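Local coordinates for protein beta-galactosidase (Trichoderma reesei, PDB 3OG2) that probably hydrolyses terminal non-reducing beta-D-galactose residues from beta-D-galactosides, as a secreted glycoprotein of glycoside hydrolase family 35, at residues L174-N179 with S275-Q280; V527-T532 with V540-L545. All blocks are in the same frame, centred on the assembly; numbering follows the deposited sequence.

Both contacts are buried, but in different domains and on different terms. Contact 1 (174-179 with 275-280) joins two strands of the TIM barrel, its centre about 14 Å from that of the chain, and its polar ends line the galactose pocket. Contact 2 (527-532 with 540-545) lies in the all-beta region of domain 2, its centre about 41 Å from that of the chain, where strands of two different sheets face each other. The contacts share no element, and their centres lie about 42 Å apart. Their chemistry follows their place: an amide and a carboxylate share one hydroxyl of a bound glycerol in the first, whereas only aliphatic side chains meet across the second, far from the annotated sites.

Contact 1: L174-N179 with S275-Q280; sequences LYQPEN and SLVEFQ. With GOL (glycerol), chain G.
Asn179 and Glu278 bring two acceptor oxygens close together, OD1 of Asn179 lying 3.7 Å from OE2 of Glu278, and the link between the side chains is a third party, a glycerol probably left from crystallisation. Asn179 ND2 donates to glycerol O3 (2.9 Å), nearly straight at 167°, and the same hydroxyl donates to Glu278 OE2 at 2.6 Å. The amide and carboxylate planes are only 20° apart, although the two side chains run at about a right angle. With CG anti to the backbone N (chi1 -177°), Asn179 swings its amide over to the pocket. OD1 is then gripped by Gln176 NE2, which meets it on a lone pair at 3.1 Å, by Tyr76 OH and by Asn215 ND2; this fixes the amide's rotation and leaves ND2 facing the ligand. Gln176 suits its place because its long, extended chain also lets NE2 reach Glu178 O (2.9 Å). Its OE1 rests against Val277 CG1 at 3.3 Å and accepts from Arg114, which also forms a salt bridge with Glu278 OE2, while Tyr240 OH bonds OE1 of that carboxylate. Had a leucine stood in place of Asn179, Gln176 NE2 would probably lose an acceptor and glycerol O3 the bond from ND2. Both segments belong to the TIM barrel; Asn179, in the loop following its strand, and Glu278, at the corner in its own, are galactose-binding residues, and Glu122, Ala121, Tyr76 and Asn120 also bind the glycerol. A donor amide beside an acceptor carboxylate, each steadied by further bonds, is consistent with glycerol O3 replacing a sugar hydroxyl.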
loop_
_atom_site.group_PDB
_atom_site.type_symbol
_atom_site.label_atom_id
_atom_site.label_comp_id
_atom_site.label_asym_id
_atom_site.label_seq_id
_atom_site.Cartn_x
_atom_site.Cartn_y
_atom_site.Cartn_z
ATOM N N LEU A 174 7.068 -4.478 -17.177
ATOM C CA LEU A 174 5.685 -4.319 -17.661
ATOM C C LEU A 174 5.277 -2.868 -17.400
ATOM O O LEU A 174 5.765 -2.240 -16.475
ATOM C CB LEU A 174 4.709 -5.211 -16.946
ATOM C CG LEU A 174 4.866 -6.713 -17.193
ATOM C CD1 LEU A 174 3.988 -7.460 -16.168
ATOM C CD2 LEU A 174 4.441 -7.060 -18.626
ATOM N N TYR A 175 4.394 -2.356 -18.269
ATOM C CA TYR A 175 3.871 -1.011 -18.120
ATOM C C TYR A 175 2.361 -1.031 -18.271
ATOM O O TYR A 175 1.834 -1.606 -19.222
ATOM C CB TYR A 175 4.523 -0.136 -19.198
ATOM C CG TYR A 175 4.163 1.326 -19.236
ATOM C CD1 TYR A 175 2.927 1.807 -19.700
ATOM C CD2 TYR A 175 5.135 2.276 -18.808
ATOM C CE1 TYR A 175 2.639 3.133 -19.712
ATOM C CE2 TYR A 175 4.830 3.634 -18.871
ATOM C CZ TYR A 175 3.582 4.054 -19.327
ATOM O OH TYR A 175 3.299 5.413 -19.390
ATOM N N GLN A 176 1.681 -0.308 -17.372
ATOM C CA GLN A 176 0.217 -0.172 -17.480
ATOM C C GLN A 176 -0.101 1.261 -17.883
ATOM O O GLN A 176 0.219 2.224 -17.151
ATOM C CB GLN A 176 -0.437 -0.445 -16.107
ATOM C CG GLN A 176 -1.944 -0.200 -16.133
ATOM C CD GLN A 176 -2.522 -0.282 -14.750
ATOM O OE1 GLN A 176 -2.557 -1.366 -14.116
ATOM N NE2 GLN A 176 -3.020 0.842 -14.200
ATOM N N PRO A 177 -0.784 1.467 -19.002
ATOM C CA PRO A 177 -1.293 2.756 -19.379
ATOM C C PRO A 177 -2.694 2.961 -18.773
ATOM O O PRO A 177 -3.493 2.020 -18.782
ATOM C CB PRO A 177 -1.391 2.653 -20.914
ATOM C CG PRO A 177 -1.528 1.189 -21.223
ATOM C CD PRO A 177 -1.076 0.408 -20.034
ATOM N N GLU A 178 -2.998 4.181 -18.295
ATOM C CA GLU A 178 -4.374 4.448 -17.783
ATOM C C GLU A 178 -4.616 3.626 -16.514
ATOM O O GLU A 178 -3.656 3.086 -15.906
ATOM C CB GLU A 178 -5.463 4.241 -18.870
ATOM C CG GLU A 178 -6.176 5.537 -19.277
ATOM C CD GLU A 178 -7.205 6.015 -18.281
ATOM O OE1 GLU A 178 -7.585 5.219 -17.367
ATOM O OE2 GLU A 178 -7.715 7.171 -18.370
ATOM N N ASN A 179 -5.852 3.526 -16.059
ATOM C CA ASN A 179 -6.133 2.764 -14.827
ATOM C C ASN A 179 -7.618 2.453 -14.783
ATOM O O ASN A 179 -8.406 3.408 -14.693
ATOM C CB ASN A 179 -5.720 3.569 -13.588
ATOM C CG ASN A 179 -5.958 2.717 -12.344
ATOM O OD1 ASN A 179 -5.072 1.847 -12.119
ATOM N ND2 ASN A 179 -7.033 2.810 -11.594
ATOM N N SER A 275 -4.244 -12.685 -15.815
ATOM C CA SER A 275 -3.587 -11.644 -15.028
ATOM C C SER A 275 -4.549 -10.857 -14.155
ATOM O O SER A 275 -5.498 -10.271 -14.662
ATOM C CB SER A 275 -2.932 -10.657 -15.998
ATOM O OG SER A 275 -1.972 -11.313 -16.841
ATOM N N LEU A 276 -4.282 -10.879 -12.854
ATOM C CA LEU A 276 -5.014 -10.094 -11.882
ATOM C C LEU A 276 -4.046 -8.969 -11.482
ATOM O O LEU A 276 -3.150 -9.152 -10.663
ATOM C CB LEU A 276 -5.443 -10.909 -10.656
ATOM C CG LEU A 276 -6.507 -11.958 -10.992
ATOM C CD1 LEU A 276 -6.732 -12.870 -9.780
ATOM C CD2 LEU A 276 -7.812 -11.285 -11.425
ATOM N N VAL A 277 -4.219 -7.828 -12.121
ATOM C CA VAL A 277 -3.265 -6.729 -11.948
ATOM C C VAL A 277 -3.482 -6.037 -10.617
ATOM O O VAL A 277 -2.589 -5.433 -10.043
ATOM C CB VAL A 277 -3.394 -5.758 -13.152
ATOM C CG1 VAL A 277 -2.563 -4.487 -12.952
ATOM C CG2 VAL A 277 -2.904 -6.544 -14.354
ATOM N N GLU A 278 -4.695 -6.108 -10.031
ATOM C CA GLU A 278 -4.922 -5.722 -8.637
ATOM C C GLU A 278 -5.863 -6.751 -8.037
ATOM O O GLU A 278 -7.003 -6.893 -8.530
ATOM C CB GLU A 278 -5.600 -4.379 -8.414
ATOM C CG GLU A 278 -4.814 -3.223 -9.062
ATOM C CD GLU A 278 -5.655 -1.972 -9.003
ATOM O OE1 GLU A 278 -6.632 -1.860 -8.212
ATOM O OE2 GLU A 278 -5.349 -1.022 -9.759
ATOM N N PHE A 279 -5.410 -7.443 -7.013
ATOM C CA PHE A 279 -6.304 -8.319 -6.266
ATOM C C PHE A 279 -6.239 -7.906 -4.801
ATOM O O PHE A 279 -5.160 -7.633 -4.263
ATOM C CB PHE A 279 -5.947 -9.797 -6.462
ATOM C CG PHE A 279 -7.080 -10.640 -5.856
ATOM C CD1 PHE A 279 -8.278 -10.845 -6.568
ATOM C CD2 PHE A 279 -6.949 -11.172 -4.582
ATOM C CE1 PHE A 279 -9.304 -11.573 -5.972
ATOM C CE2 PHE A 279 -7.980 -11.900 -4.017
ATOM C CZ PHE A 279 -9.161 -12.084 -4.687
ATOM N N GLN A 280 -7.393 -7.885 -4.138
ATOM C CA GLN A 280 -7.513 -7.400 -2.775
ATOM C C GLN A 280 -6.470 -7.942 -1.808
ATOM O O GLN A 280 -6.348 -9.161 -1.572
ATOM C CB GLN A 280 -8.923 -7.813 -2.309
ATOM C CG GLN A 280 -9.267 -7.262 -0.933
ATOM C CD GLN A 280 -10.770 -7.120 -0.754
ATOM O OE1 GLN A 280 -11.582 -7.808 -1.397
ATOM N NE2 GLN A 280 -11.154 -6.186 0.113
HETATM C C1 GOL G . -7.398 1.472 -5.976
HETATM O O1 GOL G . -8.613 2.233 -5.958
HETATM C C2 GOL G . -6.841 1.360 -7.391
HETATM O O2 GOL G . -6.418 2.622 -7.773
HETATM C C3 GOL G . -7.891 0.841 -8.363
HETATM O O3 GOL G . -7.229 0.722 -9.646
#

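Contact 2: V527-T532 with V540-L545; sequences VVLQWT and VQLGSL
Leu529 fits its CD2 methyl into the fork of Val540, 3.8 Å from CG1 and 4.0 Å from both CB and CG2, one bump filling one hollow. The leucine's chi2 of 90° lets CD2 reach forward to the valine while CD1 turns toward Leu542. The second hollow lies between Val527 and Leu529 and receives Leu542 CD1, 4.2 Å from Val527 CB and equally far from Leu529 CD1; the two leucines pass in opposite directions. Its other methyl, CD2, meets Val527 CG1 tip to tip at 4.0 Å. Each strand sets a short, beta-branched valine opposite a longer leucine, keeping the combined reach of each pair similar across the 10.6 Å between their antiparallel axes (172°). These are facing strands of two sheets packed as a sandwich, Ile519 touching both valines and Phe495 packing on Leu529. Beyond Leu542 the chain reverses within its own sheet: a type II' turn makes a hairpin to strand 545-551, Gly543 taking the positive phi, and its carbonyl accepts from Gln541 NE2 (2.8 Å). With no hydrogen bond between the segments, dispersion and the exclusion of water join the layers, so the hold here probably depends on how closely the methyl groups fit.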
loop_
_atom_site.group_PDB
_atom_site.type_symbol
_atom_site.label_atom_id
_atom_site.label_comp_id
_atom_site.label_asym_id
_atom_site.label_seq_id
_atom_site.Cartn_x
_atom_site.Cartn_y
_atom_site.Cartn_z
ATOM N N VAL A 527 7.451 -45.164 -1.659
ATOM C CA VAL A 527 7.421 -45.011 -0.220
ATOM C C VAL A 527 6.235 -44.128 0.160
ATOM O O VAL A 527 6.114 -42.989 -0.331
ATOM C CB VAL A 527 8.764 -44.398 0.240
ATOM C CG1 VAL A 527 8.702 -44.322 1.775
ATOM C CG2 VAL A 527 10.012 -45.153 -0.227
ATOM N N VAL A 528 5.359 -44.607 1.003
ATOM C CA VAL A 528 4.195 -43.874 1.435
ATOM C C VAL A 528 4.355 -43.488 2.900
ATOM O O VAL A 528 4.655 -44.333 3.743
ATOM C CB VAL A 528 2.906 -44.701 1.226
ATOM C CG1 VAL A 528 1.692 -43.877 1.601
ATOM C CG2 VAL A 528 2.845 -45.225 -0.213
ATOM N N LEU A 529 4.196 -42.176 3.147
ATOM C CA LEU A 529 4.439 -41.639 4.481
ATOM C C LEU A 529 3.190 -40.937 4.954
ATOM O O LEU A 529 2.657 -40.131 4.222
ATOM C CB LEU A 529 5.592 -40.608 4.464
ATOM C CG LEU A 529 6.954 -41.195 4.057
ATOM C CD1 LEU A 529 7.119 -41.081 2.516
ATOM C CD2 LEU A 529 8.141 -40.524 4.711
ATOM N N GLN A 530 2.750 -41.242 6.163
ATOM C CA GLN A 530 1.624 -40.589 6.789
ATOM C C GLN A 530 2.108 -39.871 8.051
ATOM O O GLN A 530 2.965 -40.393 8.781
ATOM C CB GLN A 530 0.573 -41.646 7.151
ATOM C CG GLN A 530 -0.822 -41.085 7.224
ATOM C CD GLN A 530 -1.818 -42.228 7.295
ATOM O OE1 GLN A 530 -1.890 -42.746 8.387
ATOM N NE2 GLN A 530 -2.488 -42.536 6.225
ATOM N N TRP A 531 1.558 -38.696 8.353
ATOM C CA TRP A 531 1.999 -38.020 9.547
ATOM C C TRP A 531 0.861 -37.102 9.972
ATOM O O TRP A 531 0.059 -36.697 9.107
ATOM C CB TRP A 531 3.277 -37.232 9.265
ATOM C CG TRP A 531 3.196 -36.331 8.027
ATOM C CD1 TRP A 531 3.083 -36.551 6.682
ATOM C CD2 TRP A 531 3.224 -34.899 8.073
ATOM N NE1 TRP A 531 3.054 -35.359 5.955
ATOM C CE2 TRP A 531 3.137 -34.323 6.748
ATOM C CE3 TRP A 531 3.340 -34.012 9.195
ATOM C CZ2 TRP A 531 3.150 -32.958 6.482
ATOM C CZ3 TRP A 531 3.346 -32.689 8.898
ATOM C CH2 TRP A 531 3.263 -32.180 7.619
ATOM N N THR A 532 0.805 -36.790 11.250
ATOM C CA THR A 532 -0.180 -35.819 11.720
ATOM C C THR A 532 0.552 -34.570 12.170
ATOM O O THR A 532 1.439 -34.658 13.026
ATOM C CB THR A 532 -1.007 -36.421 12.881
ATOM O OG1 THR A 532 -1.763 -37.521 12.353
ATOM C CG2 THR A 532 -1.996 -35.398 13.413
ATOM N N VAL A 540 12.294 -37.313 7.749
ATOM C CA VAL A 540 12.616 -38.618 7.203
ATOM C C VAL A 540 13.581 -38.451 6.026
ATOM O O VAL A 540 13.429 -37.537 5.207
ATOM C CB VAL A 540 11.345 -39.378 6.732
ATOM C CG1 VAL A 540 11.727 -40.699 6.041
ATOM C CG2 VAL A 540 10.412 -39.603 7.910
ATOM N N GLN A 541 14.562 -39.337 5.960
ATOM C CA GLN A 541 15.507 -39.377 4.854
ATOM C C GLN A 541 15.229 -40.606 3.979
ATOM O O GLN A 541 15.133 -41.730 4.488
ATOM C CB GLN A 541 16.938 -39.455 5.380
ATOM C CG GLN A 541 17.903 -39.539 4.194
ATOM C CD GLN A 541 19.340 -39.489 4.645
ATOM O OE1 GLN A 541 19.558 -39.531 5.855
ATOM N NE2 GLN A 541 20.291 -39.411 3.710
ATOM N N LEU A 542 15.052 -40.387 2.686
ATOM C CA LEU A 542 14.864 -41.426 1.686
ATOM C C LEU A 542 15.976 -41.322 0.658
ATOM O O LEU A 542 15.943 -40.506 -0.261
ATOM C CB LEU A 542 13.503 -41.322 1.004
ATOM C CG LEU A 542 12.247 -41.178 1.864
ATOM C CD1 LEU A 542 11.025 -40.975 0.979
ATOM C CD2 LEU A 542 12.077 -42.384 2.770
ATOM N N GLY A 543 17.004 -42.137 0.749
ATOM C CA GLY A 543 18.138 -41.924 -0.146
ATOM C C GLY A 543 18.739 -40.567 0.174
ATOM O O GLY A 543 19.063 -40.240 1.313
ATOM N N SER A 544 18.882 -39.738 -0.875
ATOM C CA SER A 544 19.414 -38.402 -0.697
ATOM C C SER A 544 18.308 -37.342 -0.592
ATOM O O SER A 544 18.638 -36.153 -0.547
ATOM C CB SER A 544 20.392 -38.006 -1.810
ATOM O OG SER A 544 19.759 -37.891 -3.064
ATOM N N LEU A 545 17.068 -37.758 -0.509
ATOM C CA LEU A 545 15.930 -36.844 -0.276
ATOM C C LEU A 545 15.642 -36.760 1.219
ATOM O O LEU A 545 15.513 -37.772 1.891
ATOM C CB LEU A 545 14.711 -37.399 -1.027
ATOM C CG LEU A 545 13.410 -36.588 -0.808
ATOM C CD1 LEU A 545 13.532 -35.168 -1.336
ATOM C CD2 LEU A 545 12.219 -37.292 -1.402
#